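PDB 4GL6: DUF5037 domain-containing protein from Ruminococcus gnavus, which is of unknown function, belonging to the DUF5037 family of uncharacterised proteins. Local coordinates for residues E90-A95 against A142-D147; I106-W111 against D135-G140; E117-W122 against V126-Q131; E191-I196 against G203-D208. All coordinates share one frame; numbering follows the deposited sequence. Where two conformers were deposited one is given.

Contact 1 (E90-A95 against A142-D147); sequences EAISQA and AWVYID
I92, in helix 75-95, faces strand 140-147 with its CA 8.5 Å from the CA of I146, the nearest pair of CA atoms across the segments. The strand is extended throughout, and V144 and I146, two residues apart, both point their CB atoms toward the helix. The helix sends I92 the other way. Its CG1 lies anti to the carbonyl carbon (chi1 -63°), and from there CD1 carries most of the contact: it rests 3.8 Å from CG1 of V144 and 4.3 Å from CD1 of I146. The V144 branch that does the touching is the one anti to the backbone N (chi1 -180°); the I92 and V144 side chains run past one another in opposite directions, flank against flank. No hydrogen bond joins the segments, and all three residues are buried, so the join is purely apolar, a small piece of helix-on-sheet packing. I92 also leans on Y99 and I101 of strand 99-104 and on Y163 of helix 156-171, while V144 touches L177 and I146 touches V179 and Y181 in strand 175-182. The contact thus sits where helix 75-95 lies over the mixed sheet, beside helix 156-171.

Contact 2 (I106-W111 against D135-G140); sequences IIPEEW and DYKTLG
Two loops meet here at one end of the mixed sheet: the loop 106-111 comes after edge strand 99-104, and the loop 135-140 leads into the antiparallel neighbour of that strand, 140-147. K137 bridges them. Its NZ donates a hydrogen bond to the carbonyl O of I106 at 2.7 Å, and the C=O...N angle of 171° puts the ammonium nearly along the C=O axis. The lysine chain leaves its backbone with CG anti to N (chi1 171°), stays extended through chi3, and bends only at chi4 (59°), which turns NZ onto the carbonyl.

On its way there the aliphatic part is used as well. CD of K137 passes the six-membered part of the W111 indole, 3.6 Å from CZ3, the lysine running antiparallel alongside the tryptophan. CE of K137 meets the ring carbon CD of P108 at 3.9 Å. P108 in turn lies against W111, its CG 4.0 Å above the indole plane and displaced from the ring centre, so proline and tryptophan form one apolar surface for the lysine methylenes. Replacing K137 with an alanine would probably leave the I106 carbonyl without this ammonium partner and open a gap beside W111 and P108.

Helix 122-129 closes in from one side: W111 packs on L128, and both K137 and I107 touch Y125. The backbone of K137 bonds to C129 at the end of that helix, and G140 pairs with L176 in strand 175-182, where the sheet takes over.

Contact 3 (E117-W122 against V126-Q131); sequences EEISQW and VDLCNQ
W122 and V126 lie one turn apart at the start of helix 122-129, with CA atoms 6.2 Å apart, and are joined by a regular i to i+4 bond from V126 N to W122 O, 2.9 Å long with an N-H...O angle of 172°. The side chains of the same pair also meet. The W122 indole is swung out with CG anti to the backbone N (chi1 -167°), and CG2 of V126, the branch anti to its carbonyl carbon, comes to 3.3 Å from NE1 and 3.6 Å from CD1 of the W122 ring. The other meeting joins two helices: CD1 of I119, in helix 116-119, reaches CD2 of L128 at 3.4 Å, the two side chains roughly perpendicular. I119 gets there because CG1 is anti to N (chi1 -164°). I119 on L128 thus packs helix 116-119 against helix 122-129, and Q121 takes the N-cap position of the second helix.

W122 NE1 finds its hydrogen-bond partner in L171 O, while its ring packs on L80, Q83 and M87 of helix 75-95. No side-chain hydrogen bond therefore joins the segments; the one polar link is V126 N to W122 O, and the indole N-H is satisfied although V126 contributes only a methyl beside it.

Contact 4 (E191-I196 against G203-D208); sequences EKILEI and GSNFED
The F206 ring meets both I193 and L194, and those two residues carry nearly all of the meeting between helix 184-194 and the first turn of helix 204-210. The phenyl leaves its helix with CG anti to the backbone N (chi1 -178°), which extends the ring toward 191-196. There CD1 of F206 lies 4.0 Å from CG2 of I193, the two side chains crossing at a slant. Farther round the F206 ring, CE1 sits 3.7 Å from CG of L194 and CZ 3.8 Å from CD2 of L194, the two side chains standing roughly perpendicular. I193 has CG1 anti to the carbonyl carbon (chi1 -62°) and an extended chain beyond, which carries CD1 past the root of the phenylalanine to N205, 3.6 Å from ND2. F206 also forms an edge-to-face ring pair with Y145 of strand 140-147. Were F206 an alanine, a gap would probably open beside I193 and L194, and Y145 would lose that partner.

No hydrogen bond links the segments, and the N205 amide meets only a methyl across them. Between these segments the contact rests on aliphatic-aromatic packing, with the amide lying at its more exposed margin.

How the contacts relate
Strand 140-147 ties most of these contacts together. The second segment of contact 2 ends at its first residue, G140, and that of contact 1 starts two residues on, at A142, yet the two contacts have centres 24 Å apart, on opposite sides of the chain's centre. Contact 3 is nested within the loop closed by contact 2, which is itself nested within that of contact 1; contacts 2 and 3 have centres 9 Å apart and touch, with L139 CD2 3.5 Å from C129 SG. Contact 4 comes later in the chain and meets contact 1 through Y145, whose CD2 is 3.6 Å from L194 CD1. V144 and I146 face helix 75-95 while Y145 between them turns to contact 4, so both faces of the strand are covered.

Contact 1 (E90-A95 against A142-D147)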
loop_
_atom_site.group_PDB
_atom_site.type_symbol
_atom_site.label_atom_id
_atom_site.label_comp_id
_atom_site.label_asym_id
_atom_site.label_seq_id
_atom_site.Cartn_x
_atom_site.Cartn_y
_atom_site.Cartn_z
ATOM N N GLU A 90 -1.325 3.750 -14.275
ATOM C CA GLU A 90 -1.069 4.037 -15.700
ATOM C C GLU A 90 -1.267 2.795 -16.585
ATOM O O GLU A 90 -1.728 2.925 -17.709
ATOM C CB GLU A 90 0.323 4.636 -15.902
ATOM C CG GLU A 90 0.416 6.076 -15.411
ATOM C CD GLU A 90 1.840 6.595 -15.223
ATOM O OE1 GLU A 90 2.838 5.835 -15.365
ATOM O OE2 GLU A 90 1.966 7.812 -14.933
ATOM N N ALA A 91 -0.945 1.609 -16.062
ATOM C CA ALA A 91 -1.174 0.332 -16.756
ATOM C C ALA A 91 -2.563 -0.250 -16.448
ATOM O O ALA A 91 -3.289 -0.639 -17.377
ATOM C CB ALA A 91 -0.099 -0.680 -16.381
ATOM N N ILE A 92 -2.929 -0.291 -15.165
ATOM C CA ILE A 92 -4.214 -0.876 -14.722
ATOM C C ILE A 92 -5.441 -0.163 -15.297
ATOM O O ILE A 92 -6.411 -0.828 -15.676
ATOM C CB ILE A 92 -4.324 -0.962 -13.173
ATOM C CG1 ILE A 92 -3.251 -1.906 -12.575
ATOM C CG2 ILE A 92 -5.709 -1.443 -12.719
ATOM C CD1 ILE A 92 -3.354 -3.380 -12.946
ATOM N N SER A 93 -5.381 1.166 -15.409
ATOM C CA SER A 93 -6.510 1.952 -15.952
ATOM C C SER A 93 -6.821 1.676 -17.412
ATOM O O SER A 93 -7.936 1.985 -17.859
ATOM C CB SER A 93 -6.279 3.440 -15.768
ATOM O OG SER A 93 -5.088 3.813 -16.435
ATOM N N GLN A 94 -5.827 1.159 -18.146
ATOM C CA GLN A 94 -5.997 0.770 -19.550
ATOM C C GLN A 94 -6.511 -0.672 -19.674
ATOM O O GLN A 94 -7.063 -1.045 -20.704
ATOM C CB GLN A 94 -4.684 0.913 -20.330
ATOM C CG GLN A 94 -4.079 2.308 -20.365
ATOM C CD GLN A 94 -3.025 2.455 -21.454
ATOM O OE1 GLN A 94 -3.345 2.784 -22.596
ATOM N NE2 GLN A 94 -1.765 2.234 -21.099
ATOM N N ALA A 95 -6.327 -1.481 -18.622
ATOM C CA ALA A 95 -6.762 -2.888 -18.565
ATOM C C ALA A 95 -8.201 -3.112 -18.056
ATOM O O ALA A 95 -8.883 -4.036 -18.537
ATOM C CB ALA A 95 -5.800 -3.668 -17.679
ATOM N N ALA A 142 2.614 -4.241 -4.453
ATOM C CA ALA A 142 1.355 -3.642 -4.909
ATOM C C ALA A 142 0.306 -4.731 -4.887
ATOM O O ALA A 142 0.547 -5.804 -5.451
ATOM C CB ALA A 142 1.499 -3.086 -6.293
ATOM N N TRP A 143 -0.814 -4.468 -4.205
ATOM C CA TRP A 143 -1.959 -5.380 -4.127
ATOM C C TRP A 143 -3.033 -4.739 -4.953
ATOM O O TRP A 143 -3.687 -3.803 -4.502
ATOM C CB TRP A 143 -2.392 -5.603 -2.675
ATOM C CG TRP A 143 -1.249 -6.102 -1.838
ATOM C CD1 TRP A 143 -0.316 -5.349 -1.132
ATOM C CD2 TRP A 143 -0.850 -7.476 -1.643
ATOM N NE1 TRP A 143 0.596 -6.153 -0.522
ATOM C CE2 TRP A 143 0.327 -7.444 -0.779
ATOM C CE3 TRP A 143 -1.337 -8.688 -2.065
ATOM C CZ2 TRP A 143 0.978 -8.608 -0.372
ATOM C CZ3 TRP A 143 -0.689 -9.853 -1.651
ATOM C CH2 TRP A 143 0.451 -9.811 -0.832
ATOM N N VAL A 144 -3.192 -5.234 -6.181
ATOM C CA VAL A 144 -4.174 -4.738 -7.128
ATOM C C VAL A 144 -5.387 -5.671 -7.141
ATOM O O VAL A 144 -5.247 -6.882 -7.313
ATOM C CB VAL A 144 -3.592 -4.658 -8.532
ATOM C CG1 VAL A 144 -4.641 -4.126 -9.496
ATOM C CG2 VAL A 144 -2.358 -3.752 -8.530
ATOM N N TYR A 145 -6.572 -5.085 -6.979
ATOM C CA TYR A 145 -7.859 -5.791 -6.979
ATOM C C TYR A 145 -8.693 -5.255 -8.152
ATOM O O TYR A 145 -9.046 -4.082 -8.140
ATOM C CB TYR A 145 -8.554 -5.560 -5.623
ATOM C CG TYR A 145 -7.742 -6.116 -4.467
ATOM C CD1 TYR A 145 -7.788 -7.476 -4.157
ATOM C CD2 TYR A 145 -6.883 -5.302 -3.731
ATOM C CE1 TYR A 145 -7.022 -8.006 -3.131
ATOM C CE2 TYR A 145 -6.111 -5.821 -2.698
ATOM C CZ TYR A 145 -6.186 -7.179 -2.402
ATOM O OH TYR A 145 -5.439 -7.716 -1.384
ATOM N N ILE A 146 -8.952 -6.094 -9.168
ATOM C CA ILE A 146 -9.681 -5.709 -10.383
ATOM C C ILE A 146 -11.076 -6.324 -10.434
ATOM O O ILE A 146 -11.248 -7.488 -10.073
ATOM C CB ILE A 146 -8.930 -6.176 -11.656
ATOM C CG1 ILE A 146 -7.546 -5.526 -11.746
ATOM C CG2 ILE A 146 -9.727 -5.820 -12.909
ATOM C CD1 ILE A 146 -6.714 -6.017 -12.913
ATOM N N ASP A 147 -12.051 -5.535 -10.899
ATOM C CA ASP A 147 -13.425 -5.994 -11.143
ATOM C C ASP A 147 -13.309 -6.623 -12.516
ATOM O O ASP A 147 -13.201 -5.918 -13.527
ATOM C CB ASP A 147 -14.410 -4.815 -11.127
ATOM C CG ASP A 147 -15.853 -5.223 -11.347
ATOM O OD1 ASP A 147 -16.111 -6.333 -11.863
ATOM O OD2 ASP A 147 -16.740 -4.401 -11.003
#

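Contact 2 (I106-W111 against D135-G140)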
loop_
_atom_site.group_PDB
_atom_site.type_symbol
_atom_site.label_atom_id
_atom_site.label_comp_id
_atom_site.label_asym_id
_atom_site.label_seq_id
_atom_site.Cartn_x
_atom_site.Cartn_y
_atom_site.Cartn_z
ATOM N N ILE A 106 6.966 -0.085 3.253
ATOM C CA ILE A 106 7.328 0.010 4.672
ATOM C C ILE A 106 8.730 0.602 4.830
ATOM O O ILE A 106 9.706 -0.011 4.421
ATOM C CB ILE A 106 7.300 -1.377 5.343
ATOM C CG1 ILE A 106 5.861 -1.959 5.330
ATOM C CG2 ILE A 106 7.870 -1.298 6.760
ATOM C CD1 ILE A 106 4.830 -1.204 6.157
ATOM N N ILE A 107 8.804 1.781 5.445
ATOM C CA ILE A 107 10.055 2.487 5.726
ATOM C C ILE A 107 10.600 1.959 7.053
ATOM O O ILE A 107 9.902 2.067 8.064
ATOM C CB ILE A 107 9.813 3.996 5.910
ATOM C CG1 ILE A 107 9.229 4.607 4.643
ATOM C CG2 ILE A 107 11.095 4.722 6.294
ATOM C CD1 ILE A 107 10.065 4.422 3.390
ATOM N N PRO A 108 11.820 1.389 7.069
ATOM C CA PRO A 108 12.395 0.848 8.319
ATOM C C PRO A 108 12.844 1.932 9.325
ATOM O O PRO A 108 13.100 3.089 8.930
ATOM C CB PRO A 108 13.584 0.022 7.823
ATOM C CG PRO A 108 14.002 0.694 6.549
ATOM C CD PRO A 108 12.766 1.281 5.940
ATOM N N GLU A 109 12.952 1.534 10.601
ATOM C CA GLU A 109 13.325 2.420 11.720
ATOM C C GLU A 109 14.458 3.382 11.364
ATOM O O GLU A 109 14.333 4.585 11.594
ATOM C CB GLU A 109 13.693 1.608 12.973
ATOM C CG GLU A 109 13.894 2.442 14.239
ATOM C CD GLU A 109 14.212 1.613 15.477
ATOM O OE1 GLU A 109 14.879 0.558 15.371
ATOM O OE2 GLU A 109 13.809 2.042 16.578
ATOM N N GLU A 110 15.508 2.842 10.738
ATOM C CA GLU A 110 16.708 3.602 10.329
ATOM C C GLU A 110 16.394 4.864 9.522
ATOM O O GLU A 110 17.068 5.865 9.702
ATOM C CB GLU A 110 17.716 2.755 9.504
ATOM C CG GLU A 110 18.271 1.477 10.150
ATOM C CD GLU A 110 17.447 0.223 9.860
ATOM O OE1 GLU A 110 17.166 -0.035 8.674
ATOM O OE2 GLU A 110 17.097 -0.515 10.816
ATOM N N TRP A 111 15.386 4.810 8.646
ATOM C CA TRP A 111 15.014 5.951 7.772
ATOM C C TRP A 111 13.884 6.830 8.236
ATOM O O TRP A 111 13.627 7.866 7.617
ATOM C CB TRP A 111 14.700 5.467 6.354
ATOM C CG TRP A 111 15.770 4.599 5.731
ATOM C CD1 TRP A 111 17.102 4.472 6.110
ATOM C CD2 TRP A 111 15.648 3.780 4.529
ATOM N NE1 TRP A 111 17.766 3.612 5.298
ATOM C CE2 TRP A 111 16.960 3.162 4.325
ATOM C CE3 TRP A 111 14.615 3.484 3.641
ATOM C CZ2 TRP A 111 17.211 2.294 3.273
ATOM C CZ3 TRP A 111 14.885 2.608 2.578
ATOM C CH2 TRP A 111 16.157 2.035 2.401
ATOM N N ASP A 135 23.203 -5.862 -0.869
ATOM C CA ASP A 135 22.549 -4.975 0.091
ATOM C C ASP A 135 21.469 -4.166 -0.623
ATOM O O ASP A 135 21.741 -3.142 -1.249
ATOM C CB ASP A 135 23.601 -4.072 0.757
ATOM C CG ASP A 135 23.051 -3.244 1.920
ATOM O OD1 ASP A 135 21.834 -3.311 2.250
ATOM O OD2 ASP A 135 23.875 -2.507 2.516
ATOM N N TYR A 136 20.248 -4.664 -0.560
ATOM C CA TYR A 136 19.110 -3.996 -1.177
ATOM C C TYR A 136 17.860 -4.233 -0.331
ATOM O O TYR A 136 17.828 -5.100 0.543
ATOM C CB TYR A 136 18.908 -4.416 -2.644
ATOM C CG TYR A 136 18.771 -5.916 -2.851
ATOM C CD1 TYR A 136 17.533 -6.556 -2.724
ATOM C CD2 TYR A 136 19.871 -6.711 -3.148
ATOM C CE1 TYR A 136 17.407 -7.942 -2.898
ATOM C CE2 TYR A 136 19.744 -8.091 -3.316
ATOM C CZ TYR A 136 18.516 -8.703 -3.189
ATOM O OH TYR A 136 18.376 -10.057 -3.367
ATOM N N LYS A 137 16.871 -3.390 -0.569
ATOM C CA LYS A 137 15.603 -3.441 0.094
ATOM C C LYS A 137 14.522 -3.527 -0.985
ATOM O O LYS A 137 14.591 -2.833 -2.005
ATOM C CB LYS A 137 15.402 -2.192 0.940
ATOM C CG LYS A 137 13.988 -2.059 1.522
ATOM C CD LYS A 137 13.738 -0.758 2.280
ATOM C CE LYS A 137 12.245 -0.517 2.512
ATOM N NZ LYS A 137 11.573 -1.611 3.279
ATOM N N THR A 138 13.534 -4.381 -0.738
ATOM C CA THR A 138 12.373 -4.485 -1.581
ATOM C C THR A 138 11.640 -3.139 -1.466
ATOM O O THR A 138 11.243 -2.741 -0.375
ATOM C CB THR A 138 11.418 -5.610 -1.121
ATOM O OG1 THR A 138 12.071 -6.869 -1.256
ATOM C CG2 THR A 138 10.181 -5.619 -1.968
ATOM N N LEU A 139 11.471 -2.468 -2.602
ATOM C CA LEU A 139 10.824 -1.153 -2.677
ATOM C C LEU A 139 9.445 -1.228 -2.052
ATOM O O LEU A 139 9.067 -0.381 -1.233
ATOM C CB LEU A 139 10.699 -0.689 -4.131
ATOM C CG LEU A 139 12.011 -0.392 -4.854
ATOM C CD1 LEU A 139 11.677 -0.057 -6.299
ATOM C CD2 LEU A 139 12.825 0.724 -4.220
ATOM N N GLY A 140 8.724 -2.266 -2.436
ATOM C CA GLY A 140 7.424 -2.553 -1.853
ATOM C C GLY A 140 6.658 -3.578 -2.654
ATOM O O GLY A 140 7.202 -4.220 -3.567
#

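Contact 3 (E117-W122 against V126-Q131)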
loop_
_atom_site.group_PDB
_atom_site.type_symbol
_atom_site.label_atom_id
_atom_site.label_comp_id
_atom_site.label_asym_id
_atom_site.label_seq_id
_atom_site.Cartn_x
_atom_site.Cartn_y
_atom_site.Cartn_z
ATOM N N GLU A 117 10.050 15.751 3.115
ATOM C CA GLU A 117 10.402 16.431 1.835
ATOM C C GLU A 117 11.508 15.683 1.078
ATOM O O GLU A 117 11.484 15.663 -0.144
ATOM C CB GLU A 117 10.801 17.905 2.040
ATOM N N GLU A 118 12.430 15.025 1.798
ATOM C CA GLU A 118 13.520 14.237 1.187
ATOM C C GLU A 118 13.100 12.815 0.808
ATOM O O GLU A 118 13.284 12.414 -0.345
ATOM C CB GLU A 118 14.763 14.170 2.104
ATOM C CG GLU A 118 16.022 13.588 1.435
ATOM C CD GLU A 118 17.228 13.448 2.357
ATOM O OE1 GLU A 118 17.306 14.136 3.400
ATOM O OE2 GLU A 118 18.125 12.649 2.012
ATOM N N ILE A 119 12.583 12.056 1.784
ATOM C CA ILE A 119 12.251 10.621 1.604
ATOM C C ILE A 119 11.111 10.344 0.619
ATOM O O ILE A 119 11.114 9.318 -0.058
ATOM C CB ILE A 119 11.948 9.924 2.978
ATOM C CG1 ILE A 119 11.993 8.385 2.911
ATOM C CG2 ILE A 119 10.597 10.347 3.556
ATOM C CD1 ILE A 119 13.362 7.796 2.654
ATOM N N SER A 120 10.139 11.247 0.563
ATOM C CA SER A 120 8.958 11.091 -0.301
ATOM C C SER A 120 9.232 11.221 -1.805
ATOM O O SER A 120 8.361 10.915 -2.601
ATOM C CB SER A 120 7.880 12.095 0.088
ATOM O OG SER A 120 8.319 13.407 -0.215
ATOM N N GLN A 121 10.398 11.715 -2.205
ATOM C CA GLN A 121 10.767 11.725 -3.618
ATOM C C GLN A 121 11.217 10.309 -3.999
ATOM O O GLN A 121 12.200 9.781 -3.451
ATOM C CB GLN A 121 11.902 12.668 -3.891
ATOM C CG GLN A 121 11.607 14.104 -3.558
ATOM C CD GLN A 121 12.704 14.974 -4.101
ATOM O OE1 GLN A 121 13.551 15.443 -3.353
ATOM N NE2 GLN A 121 12.764 15.090 -5.420
ATOM N N TRP A 122 10.513 9.719 -4.959
ATOM C CA TRP A 122 10.779 8.352 -5.412
ATOM C C TRP A 122 12.238 8.101 -5.745
ATOM O O TRP A 122 12.802 7.096 -5.314
ATOM C CB TRP A 122 9.878 8.009 -6.586
ATOM C CG TRP A 122 9.897 6.557 -6.880
ATOM C CD1 TRP A 122 10.635 5.904 -7.839
ATOM C CD2 TRP A 122 9.182 5.522 -6.177
ATOM N NE1 TRP A 122 10.407 4.564 -7.797
ATOM C CE2 TRP A 122 9.555 4.263 -6.824
ATOM C CE3 TRP A 122 8.291 5.498 -5.119
ATOM C CZ2 TRP A 122 9.045 3.048 -6.418
ATOM C CZ3 TRP A 122 7.779 4.266 -4.723
ATOM C CH2 TRP A 122 8.147 3.069 -5.361
ATOM N N VAL A 126 14.513 5.101 -3.988
ATOM C CA VAL A 126 15.179 4.075 -4.805
ATOM C C VAL A 126 16.682 4.048 -4.544
ATOM O O VAL A 126 17.275 2.978 -4.462
ATOM C CB VAL A 126 14.913 4.288 -6.318
ATOM C CG1 VAL A 126 15.823 3.420 -7.186
ATOM C CG2 VAL A 126 13.450 4.022 -6.638
ATOM N N ASP A 127 17.286 5.227 -4.442
ATOM C CA ASP A 127 18.716 5.361 -4.121
ATOM C C ASP A 127 19.010 4.715 -2.761
ATOM O O ASP A 127 19.987 3.979 -2.629
ATOM C CB ASP A 127 19.156 6.839 -4.139
ATOM C CG ASP A 127 20.494 7.063 -3.436
ATOM O OD1 ASP A 127 21.514 6.525 -3.923
ATOM O OD2 ASP A 127 20.512 7.751 -2.381
ATOM N N LEU A 128 18.173 5.006 -1.769
ATOM C CA LEU A 128 18.333 4.420 -0.443
ATOM C C LEU A 128 18.198 2.891 -0.490
ATOM O O LEU A 128 19.003 2.185 0.114
ATOM C CB LEU A 128 17.355 5.035 0.569
ATOM C CG LEU A 128 17.786 6.294 1.330
ATOM C CD1 LEU A 128 18.419 7.406 0.481
ATOM C CD2 LEU A 128 16.553 6.791 2.069
ATOM N N CYS A 129 17.219 2.395 -1.243
ATOM C CA CYS A 129 16.978 0.944 -1.334
ATOM C C CYS A 129 18.060 0.168 -2.064
ATOM O O CYS A 129 18.444 -0.899 -1.598
ATOM C CB CYS A 129 15.619 0.634 -1.978
ATOM S SG CYS A 129 14.204 1.165 -0.989
ATOM N N ASN A 130 18.561 0.726 -3.165
ATOM C CA ASN A 130 19.516 0.039 -4.034
ATOM C C ASN A 130 20.997 0.291 -3.686
ATOM O O ASN A 130 21.690 1.006 -4.413
ATOM C CB ASN A 130 19.213 0.428 -5.502
ATOM C CG ASN A 130 17.772 0.140 -5.917
ATOM O OD1 ASN A 130 16.993 -0.520 -5.192
ATOM N ND2 ASN A 130 17.422 0.598 -7.117
ATOM N N GLN A 131 21.500 -0.283 -2.593
ATOM C CA GLN A 131 22.920 -0.082 -2.216
ATOM C C GLN A 131 23.916 -0.943 -3.018
ATOM O O GLN A 131 24.984 -0.458 -3.400
ATOM C CB GLN A 131 23.141 -0.271 -0.703
ATOM C CG GLN A 131 22.412 0.738 0.183
ATOM C CD GLN A 131 22.932 2.170 0.014
ATOM O OE1 GLN A 131 22.174 3.079 -0.333
ATOM N NE2 GLN A 131 24.231 2.361 0.213
#

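Contact 4 (E191-I196 against G203-D208)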
loop_
_atom_site.group_PDB
_atom_site.type_symbol
_atom_site.label_atom_id
_atom_site.label_comp_id
_atom_site.label_asym_id
_atom_site.label_seq_id
_atom_site.Cartn_x
_atom_site.Cartn_y
_atom_site.Cartn_z
ATOM N N GLU A 191 -13.849 -3.607 -2.012
ATOM C CA GLU A 191 -13.576 -2.150 -2.108
ATOM C C GLU A 191 -13.989 -1.426 -0.841
ATOM O O GLU A 191 -13.226 -0.636 -0.322
ATOM C CB GLU A 191 -14.328 -1.576 -3.324
ATOM C CG GLU A 191 -14.090 -0.129 -3.765
ATOM C CD GLU A 191 -15.125 0.321 -4.807
ATOM O OE1 GLU A 191 -16.358 0.152 -4.578
ATOM O OE2 GLU A 191 -14.721 0.837 -5.873
ATOM N N LYS A 192 -15.179 -1.729 -0.322
ATOM C CA LYS A 192 -15.683 -1.090 0.911
ATOM C C LYS A 192 -14.772 -1.316 2.128
ATOM O O LYS A 192 -14.688 -0.454 2.996
ATOM C CB LYS A 192 -17.116 -1.531 1.236
ATOM C CG LYS A 192 -18.180 -1.283 0.159
ATOM C CD LYS A 192 -18.314 0.121 -0.431
ATOM C CE LYS A 192 -19.170 0.054 -1.693
ATOM N NZ LYS A 192 -19.546 1.365 -2.287
ATOM N N ILE A 193 -14.073 -2.452 2.170
ATOM C CA ILE A 193 -13.127 -2.789 3.258
ATOM C C ILE A 193 -11.768 -2.110 3.038
ATOM O O ILE A 193 -11.202 -1.538 3.968
ATOM C CB ILE A 193 -12.969 -4.313 3.398
ATOM C CG1 ILE A 193 -14.327 -4.963 3.760
ATOM C CG2 ILE A 193 -11.932 -4.632 4.469
ATOM C CD1 ILE A 193 -14.361 -6.481 3.699
ATOM N N LEU A 194 -11.258 -2.185 1.809
ATOM C CA LEU A 194 -9.990 -1.539 1.409
ATOM C C LEU A 194 -9.961 -0.028 1.642
ATOM O O LEU A 194 -8.899 0.526 1.888
ATOM C CB LEU A 194 -9.652 -1.851 -0.066
ATOM C CG LEU A 194 -9.283 -3.301 -0.423
ATOM C CD1 LEU A 194 -9.511 -3.607 -1.901
ATOM C CD2 LEU A 194 -7.858 -3.631 -0.025
ATOM N N GLU A 195 -11.118 0.626 1.553
ATOM C CA GLU A 195 -11.228 2.067 1.799
ATOM C C GLU A 195 -10.961 2.497 3.251
ATOM O O GLU A 195 -10.620 3.661 3.476
ATOM C CB GLU A 195 -12.612 2.602 1.360
ATOM C CG GLU A 195 -12.813 2.698 -0.150
ATOM C CD GLU A 195 -14.240 3.050 -0.566
ATOM O OE1 GLU A 195 -15.080 3.441 0.285
ATOM O OE2 GLU A 195 -14.505 2.966 -1.781
ATOM N N ILE A 196 -11.118 1.580 4.211
ATOM C CA ILE A 196 -10.975 1.887 5.642
ATOM C C ILE A 196 -9.916 1.092 6.430
ATOM O O ILE A 196 -9.833 1.243 7.647
ATOM C CB ILE A 196 -12.359 1.792 6.355
ATOM C CG1 ILE A 196 -12.869 0.325 6.427
ATOM C CG2 ILE A 196 -13.356 2.742 5.679
ATOM C CD1 ILE A 196 -13.981 0.098 7.426
ATOM N N GLY A 203 -8.754 -7.750 7.616
ATOM C CA GLY A 203 -9.629 -8.608 8.433
ATOM C C GLY A 203 -9.992 -9.947 7.815
ATOM O O GLY A 203 -9.775 -10.152 6.624
ATOM N N SER A 204 -10.560 -10.852 8.632
ATOM C CA SER A 204 -10.882 -12.211 8.177
ATOM C C SER A 204 -11.952 -12.250 7.080
ATOM O O SER A 204 -11.827 -13.055 6.149
ATOM C CB SER A 204 -11.215 -13.163 9.349
ATOM O OG SER A 204 -12.257 -12.678 10.173
ATOM N N ASN A 205 -12.973 -11.389 7.169
ATOM C CA ASN A 205 -14.045 -11.353 6.128
ATOM C C ASN A 205 -13.524 -10.937 4.749
ATOM O O ASN A 205 -14.032 -11.423 3.741
ATOM C CB ASN A 205 -15.263 -10.495 6.515
ATOM C CG ASN A 205 -14.903 -9.032 6.760
ATOM O OD1 ASN A 205 -13.773 -8.700 7.199
ATOM N ND2 ASN A 205 -15.862 -8.139 6.470
ATOM N N PHE A 206 -12.523 -10.053 4.723
ATOM C CA PHE A 206 -11.844 -9.692 3.479
ATOM C C PHE A 206 -11.171 -10.930 2.872
ATOM O O PHE A 206 -11.300 -11.175 1.672
ATOM C CB PHE A 206 -10.779 -8.600 3.711
ATOM C CG PHE A 206 -10.086 -8.164 2.457
ATOM C CD1 PHE A 206 -10.652 -7.194 1.650
ATOM C CD2 PHE A 206 -8.882 -8.728 2.065
ATOM C CE1 PHE A 206 -10.028 -6.772 0.480
ATOM C CE2 PHE A 206 -8.250 -8.312 0.889
ATOM C CZ PHE A 206 -8.827 -7.332 0.094
ATOM N N GLU A 207 -10.450 -11.687 3.713
ATOM C CA GLU A 207 -9.729 -12.901 3.297
ATOM C C GLU A 207 -10.735 -13.902 2.742
ATOM O O GLU A 207 -10.463 -14.513 1.707
ATOM C CB GLU A 207 -8.865 -13.505 4.441
ATOM C CG GLU A 207 -7.795 -12.584 5.082
ATOM C CD GLU A 207 -6.780 -11.954 4.136
ATOM O OE1 GLU A 207 -6.384 -12.572 3.124
ATOM O OE2 GLU A 207 -6.341 -10.818 4.433
ATOM N N ASP A 208 -11.910 -13.992 3.378
ATOM C CA ASP A 208 -12.999 -14.854 2.917
ATOM C C ASP A 208 -13.547 -14.439 1.537
ATOM O O ASP A 208 -13.920 -15.317 0.748
ATOM C CB ASP A 208 -14.172 -14.913 3.926
ATOM C CG ASP A 208 -13.791 -15.546 5.286
ATOM O OD1 ASP A 208 -12.725 -16.197 5.418
ATOM O OD2 ASP A 208 -14.592 -15.379 6.238
#